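PDB 7COI: carbonic anhydrase from Neosartorya fumigata, which catalyses the reversible hydration of carbon dioxide to hydrogencarbonate and a proton as a zinc-dependent beta-class carbonic anhydrase. Local coordinates for the interface of chains A and B. Sequence-based numbering; all coordinates share one arbitrary frame. Chains: chain A/B, Carbonic anhydrase.

Contact 1: the interface of chains A and B. Residues chain A 126-127, 137-140; chain B 120, 122, 125, 141.
The carboxylate oxygen OE2 of A:Glu126 is gripped from both chains. A:Thr127 OG1, of its own chain, donates to the anti lone pair at 2.7 Å, while B:Arg141 NH1 forms a salt bridge with OE2 at 3.2 Å. The latter is weak as a hydrogen bond, bent to 127° at the hydrogen, and the carboxylate and guanidinium planes are steeply turned against each other. Water 1 adds a straighter link: it lies 2.8 Å from B:Arg141 NH1 and also meets A:Glu126 OE1, joining the other carboxylate oxygen to the same nitrogen.

A bend at chi3 (68°) turns the end of B:Arg141, so that one guanidinium face lies over CB of A:Thr139 while OE2 and both waters meet its edge. Arginine suits the place because its flat end can pack and donate at once. On the NH2 branch, water 2 sits 2.9 Å from B:Arg141 NH2 and is shared with the carbonyl oxygens of A:Val137 and B:Ser122. Beside this cluster, CB of B:Pro125 packs against CB and OG1 of A:Thr127, a small apolar cover for a polar group.

A:Thr139 presents its backbone to B:Ser120: its N donates to B:Ser120 O at 3.0 Å. The serine hydroxyl OG also comes close to A:Thr139 O, but CB is crowded against that oxygen, so this bond is doubtful. Serine is small enough to lie here with its CB over the rim of the A:Phe138 ring face. Further along the strand, A:His140 ND1 donates to B:Arg141 O at 2.7 Å, the acceptor standing 21° out of the imidazole plane.

B:Ser120 and B:Ser122 flank B:Asp121 in the CXDXR motif, which begins with the zinc ligand B:Cys119. The contact therefore holds strand 137-142 of one subunit against the active-site loop of the other, and probably steadies the catalytic site as well as the dimer.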
loop_
_atom_site.group_PDB
_atom_site.type_symbol
_atom_site.label_atom_id
_atom_site.label_comp_id
_atom_site.label_asym_id
_atom_site.label_seq_id
_atom_site.Cartn_x
_atom_site.Cartn_y
_atom_site.Cartn_z
ATOM N N GLU A 126 -24.781 4.240 2.978
ATOM C CA GLU A 126 -25.139 5.029 1.760
ATOM C C GLU A 126 -26.537 4.644 1.276
ATOM O O GLU A 126 -27.343 5.559 0.953
ATOM C CB GLU A 126 -24.067 4.890 0.674
ATOM C CG GLU A 126 -24.005 3.536 -0.014
ATOM C CD GLU A 126 -23.825 2.359 0.920
ATOM O OE1 GLU A 126 -22.944 2.493 1.826
ATOM O OE2 GLU A 126 -24.600 1.369 0.779
ATOM N N THR A 127 -26.837 3.365 1.153
ATOM C CA THR A 127 -28.086 2.891 0.478
ATOM C C THR A 127 -29.271 3.324 1.325
ATOM O O THR A 127 -30.290 3.754 0.747
ATOM C CB THR A 127 -27.993 1.391 0.169
ATOM O OG1 THR A 127 -26.877 1.234 -0.713
ATOM C CG2 THR A 127 -29.242 0.844 -0.486
ATOM N N VAL A 137 -26.064 1.427 -5.661
ATOM C CA VAL A 137 -24.843 2.172 -5.253
ATOM C C VAL A 137 -23.662 1.205 -5.052
ATOM O O VAL A 137 -23.624 0.476 -4.033
ATOM C CB VAL A 137 -25.075 3.014 -3.989
ATOM C CG1 VAL A 137 -23.891 3.933 -3.727
ATOM C CG2 VAL A 137 -26.365 3.834 -4.077
ATOM N N PHE A 138 -22.689 1.299 -5.936
ATOM C CA PHE A 138 -21.381 0.610 -5.793
ATOM C C PHE A 138 -20.589 1.376 -4.741
ATOM O O PHE A 138 -20.530 2.617 -4.824
ATOM C CB PHE A 138 -20.693 0.516 -7.153
ATOM C CG PHE A 138 -19.555 -0.458 -7.193
ATOM C CD1 PHE A 138 -19.808 -1.818 -7.278
ATOM C CD2 PHE A 138 -18.244 -0.032 -7.237
ATOM C CE1 PHE A 138 -18.773 -2.730 -7.367
ATOM C CE2 PHE A 138 -17.203 -0.941 -7.344
ATOM C CZ PHE A 138 -17.469 -2.292 -7.395
ATOM N N THR A 139 -20.077 0.700 -3.716
ATOM C CA THR A 139 -19.665 1.393 -2.471
ATOM C C THR A 139 -18.237 1.065 -2.017
ATOM O O THR A 139 -17.881 -0.111 -1.915
ATOM C CB THR A 139 -20.636 1.082 -1.338
ATOM O OG1 THR A 139 -21.960 1.472 -1.733
ATOM C CG2 THR A 139 -20.253 1.791 -0.066
ATOM N N HIS A 140 -17.479 2.107 -1.701
ATOM C CA HIS A 140 -16.216 2.046 -0.938
ATOM C C HIS A 140 -16.348 2.912 0.305
ATOM O O HIS A 140 -16.660 4.119 0.201
ATOM C CB HIS A 140 -15.050 2.503 -1.813
ATOM C CG HIS A 140 -13.697 2.274 -1.227
ATOM N ND1 HIS A 140 -13.285 1.028 -0.756
ATOM C CD2 HIS A 140 -12.646 3.120 -1.066
ATOM C CE1 HIS A 140 -12.031 1.124 -0.343
ATOM N NE2 HIS A 140 -11.621 2.395 -0.500
ATOM N N SER B 120 -17.706 -4.189 -2.377
ATOM C CA SER B 120 -18.302 -2.940 -2.926
ATOM C C SER B 120 -19.526 -3.215 -3.827
ATOM O O SER B 120 -20.296 -2.274 -4.041
ATOM C CB SER B 120 -17.257 -2.201 -3.715
ATOM O OG SER B 120 -16.169 -1.881 -2.921
ATOM N N SER B 122 -22.811 -3.468 -5.579
ATOM C CA SER B 122 -24.000 -2.641 -5.252
ATOM C C SER B 122 -25.112 -3.490 -4.629
ATOM O O SER B 122 -25.978 -2.911 -3.965
ATOM C CB SER B 122 -24.491 -1.892 -6.460
ATOM O OG SER B 122 -24.948 -2.801 -7.449
ATOM N N PRO B 125 -25.465 -3.991 0.250
ATOM C CA PRO B 125 -25.509 -2.924 1.266
ATOM C C PRO B 125 -25.818 -3.488 2.664
ATOM O O PRO B 125 -26.958 -3.999 2.919
ATOM C CB PRO B 125 -26.669 -2.014 0.844
ATOM C CG PRO B 125 -27.552 -2.921 0.038
ATOM C CD PRO B 125 -26.634 -3.923 -0.629
ATOM N N ARG B 141 -15.961 -1.651 2.686
ATOM C CA ARG B 141 -16.301 -2.397 1.448
ATOM C C ARG B 141 -15.228 -2.103 0.410
ATOM O O ARG B 141 -14.892 -0.912 0.194
ATOM C CB ARG B 141 -17.709 -2.037 0.986
ATOM C CG ARG B 141 -18.786 -2.650 1.861
ATOM C CD ARG B 141 -20.157 -2.110 1.626
ATOM N NE ARG B 141 -20.708 -2.467 0.328
ATOM C CZ ARG B 141 -21.838 -1.982 -0.157
ATOM N NH1 ARG B 141 -22.522 -1.055 0.493
ATOM N NH2 ARG B 141 -22.279 -2.396 -1.331
HETATM O O HOH W 1 -21.956 0.323 2.915
HETATM O O HOH W 2 -24.743 -1.049 -2.044
#

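Contact 2: the interface of chains A and B. Residues chain A 123, 128-129, 257, 261-262; chain B 88, 91-92, 103, 134.
B:Trp91 lies with one indole face against the backbone of A:Thr128 and A:Ile129. CA of A:Ile129 stands over the six-membered ring, 3.8 Å from its centroid, in a CH-pi contact, and the carbonyl oxygen of A:Thr128 lies above the same face, over the five-membered ring. CG of the tryptophan is anti to the backbone N (chi1 170°), which carries the indole away from its helix and onto the partner.

Apolar contacts extend this packing. A:Ile129 CG2 reaches B:Trp91 CH2 at 3.7 Å, and A:Thr128 CG2 touches the NE1 and CZ2 side. A:Tyr257 comes at about a right angle, its hydroxyl OH 3.6 Å from B:Trp91 CH2, while A:Ile129 CD1 covers one face of the tyrosine ring. A broad, flat indole suits such a surface of backbone and branched side chains. CA of A:Gly262 meets B:Trp91, B:Ala92 and B:Leu103; with phi at 86°, a conformation that glycine adopts readily, it lets the chain turn close beneath them. B:Pro134 adds looser packing near A:Arg123.

Among the polar contacts, water 3 bridges A:Ser261 O and B:Ala92 O, 2.7 Å from each. As modelled, B:Asn88 OD1 faces two carbonyl oxygens, A:Ile129 O and A:Gly262 O, each at 2.8 Å. All three can only accept, so the amide is more plausibly turned over, with its NH2 donating to both.

In the fold, the first modelled helix of chain B, 80-98, reaches over chain A and rests on helix 126-129 and the turn joining strands 251-257 and 264-266.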
loop_
_atom_site.group_PDB
_atom_site.type_symbol
_atom_site.label_atom_id
_atom_site.label_comp_id
_atom_site.label_asym_id
_atom_site.label_seq_id
_atom_site.Cartn_x
_atom_site.Cartn_y
_atom_site.Cartn_z
ATOM N N ARG A 123 -22.831 5.588 11.089
ATOM C CA ARG A 123 -23.985 6.491 10.890
ATOM C C ARG A 123 -24.160 6.861 9.418
ATOM O O ARG A 123 -25.154 7.558 9.150
ATOM C CB ARG A 123 -23.832 7.725 11.782
ATOM C CG ARG A 123 -23.757 7.353 13.255
ATOM C CD ARG A 123 -23.301 8.528 14.123
ATOM N NE ARG A 123 -21.924 8.891 13.871
ATOM C CZ ARG A 123 -21.214 9.754 14.600
ATOM N NH1 ARG A 123 -21.794 10.418 15.608
ATOM N NH2 ARG A 123 -19.952 10.018 14.284
ATOM N N THR A 128 -29.150 3.239 2.653
ATOM C CA THR A 128 -30.218 3.670 3.571
ATOM C C THR A 128 -30.407 5.196 3.471
ATOM O O THR A 128 -31.589 5.658 3.300
ATOM C CB THR A 128 -29.870 3.272 5.004
ATOM O OG1 THR A 128 -29.770 1.852 5.105
ATOM C CG2 THR A 128 -30.885 3.795 5.982
ATOM N N ILE A 129 -29.346 5.978 3.611
ATOM C CA ILE A 129 -29.521 7.463 3.750
ATOM C C ILE A 129 -29.946 8.051 2.399
ATOM O O ILE A 129 -30.492 9.180 2.399
ATOM C CB ILE A 129 -28.284 8.156 4.354
ATOM C CG1 ILE A 129 -27.110 8.175 3.383
ATOM C CG2 ILE A 129 -27.927 7.525 5.696
ATOM C CD1 ILE A 129 -25.842 8.789 3.973
ATOM N N TYR A 257 -22.510 14.780 4.821
ATOM C CA TYR A 257 -23.643 14.141 5.517
ATOM C C TYR A 257 -23.671 14.679 6.931
ATOM O O TYR A 257 -22.677 14.556 7.633
ATOM C CB TYR A 257 -23.511 12.620 5.523
ATOM C CG TYR A 257 -24.640 11.931 6.233
ATOM C CD1 TYR A 257 -25.941 12.060 5.759
ATOM C CD2 TYR A 257 -24.444 11.243 7.436
ATOM C CE1 TYR A 257 -26.992 11.444 6.409
ATOM C CE2 TYR A 257 -25.497 10.625 8.090
ATOM C CZ TYR A 257 -26.778 10.723 7.571
ATOM O OH TYR A 257 -27.844 10.144 8.208
ATOM N N SER A 261 -28.991 15.314 11.439
ATOM C CA SER A 261 -30.240 15.664 10.716
ATOM C C SER A 261 -30.599 14.598 9.666
ATOM O O SER A 261 -31.761 14.488 9.303
ATOM C CB SER A 261 -30.066 17.017 10.092
ATOM O OG SER A 261 -29.230 16.930 8.960
ATOM N N GLY A 262 -29.627 13.835 9.153
ATOM C CA GLY A 262 -29.862 12.875 8.071
ATOM C C GLY A 262 -29.763 13.495 6.694
ATOM O O GLY A 262 -29.985 12.766 5.687
ATOM N N ASN B 88 -32.935 11.210 -0.346
ATOM C CA ASN B 88 -32.268 11.453 0.955
ATOM C C ASN B 88 -33.137 12.399 1.806
ATOM O O ASN B 88 -33.310 12.148 3.018
ATOM C CB ASN B 88 -30.857 12.028 0.785
ATOM C CG ASN B 88 -30.321 12.592 2.072
ATOM O OD1 ASN B 88 -30.101 11.867 3.066
ATOM N ND2 ASN B 88 -30.135 13.894 2.069
ATOM N N TRP B 91 -36.151 10.622 3.029
ATOM C CA TRP B 91 -35.736 9.627 4.043
ATOM C C TRP B 91 -35.486 10.317 5.379
ATOM O O TRP B 91 -35.968 9.799 6.413
ATOM C CB TRP B 91 -34.509 8.815 3.548
ATOM C CG TRP B 91 -33.953 7.982 4.659
ATOM C CD1 TRP B 91 -34.382 6.759 5.065
ATOM C CD2 TRP B 91 -32.887 8.353 5.549
ATOM N NE1 TRP B 91 -33.678 6.358 6.166
ATOM C CE2 TRP B 91 -32.757 7.305 6.487
ATOM C CE3 TRP B 91 -32.027 9.450 5.633
ATOM C CZ2 TRP B 91 -31.792 7.331 7.486
ATOM C CZ3 TRP B 91 -31.123 9.504 6.658
ATOM C CH2 TRP B 91 -30.998 8.452 7.560
ATOM N N ALA B 92 -34.743 11.422 5.402
ATOM C CA ALA B 92 -34.368 12.125 6.644
ATOM C C ALA B 92 -35.647 12.650 7.307
ATOM O O ALA B 92 -35.769 12.545 8.554
ATOM C CB ALA B 92 -33.369 13.224 6.350
ATOM N N LEU B 103 -31.672 10.056 15.225
ATOM C CA LEU B 103 -30.584 10.888 14.644
ATOM C C LEU B 103 -29.965 11.783 15.718
ATOM O O LEU B 103 -28.735 11.822 15.828
ATOM C CB LEU B 103 -31.081 11.662 13.416
ATOM C CG LEU B 103 -31.447 10.782 12.222
ATOM C CD1 LEU B 103 -32.036 11.603 11.083
ATOM C CD2 LEU B 103 -30.258 9.975 11.720
ATOM N N PRO B 134 -28.920 3.059 10.746
ATOM C CA PRO B 134 -27.709 3.849 10.930
ATOM C C PRO B 134 -27.247 3.751 12.391
ATOM O O PRO B 134 -28.114 3.694 13.287
ATOM C CB PRO B 134 -28.157 5.280 10.562
ATOM C CG PRO B 134 -29.305 5.073 9.643
ATOM C CD PRO B 134 -30.024 3.843 10.164
HETATM O O HOH W 3 -34.432 14.532 9.820
#

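Contact 1 and contact 2 lie about 15 Å apart, measured between the centres of their C-alpha atoms, and belong to one two-fold symmetric interface. They share no residue, but helix 126-129 of chain A serves both: its first two residues, A:Glu126 and A:Thr127, belong to contact 1 and the next two, A:Thr128 and A:Ile129, to contact 2. Contact 1 joins strands and active-site loops near the axis, whereas contact 2 adds the embrace of a helical arm. A:Arg123 ends chain A's copy of the CXDXR motif, whose serines in chain B's copy enter contact 1, so dimer packing and the catalytic loop are probably coupled.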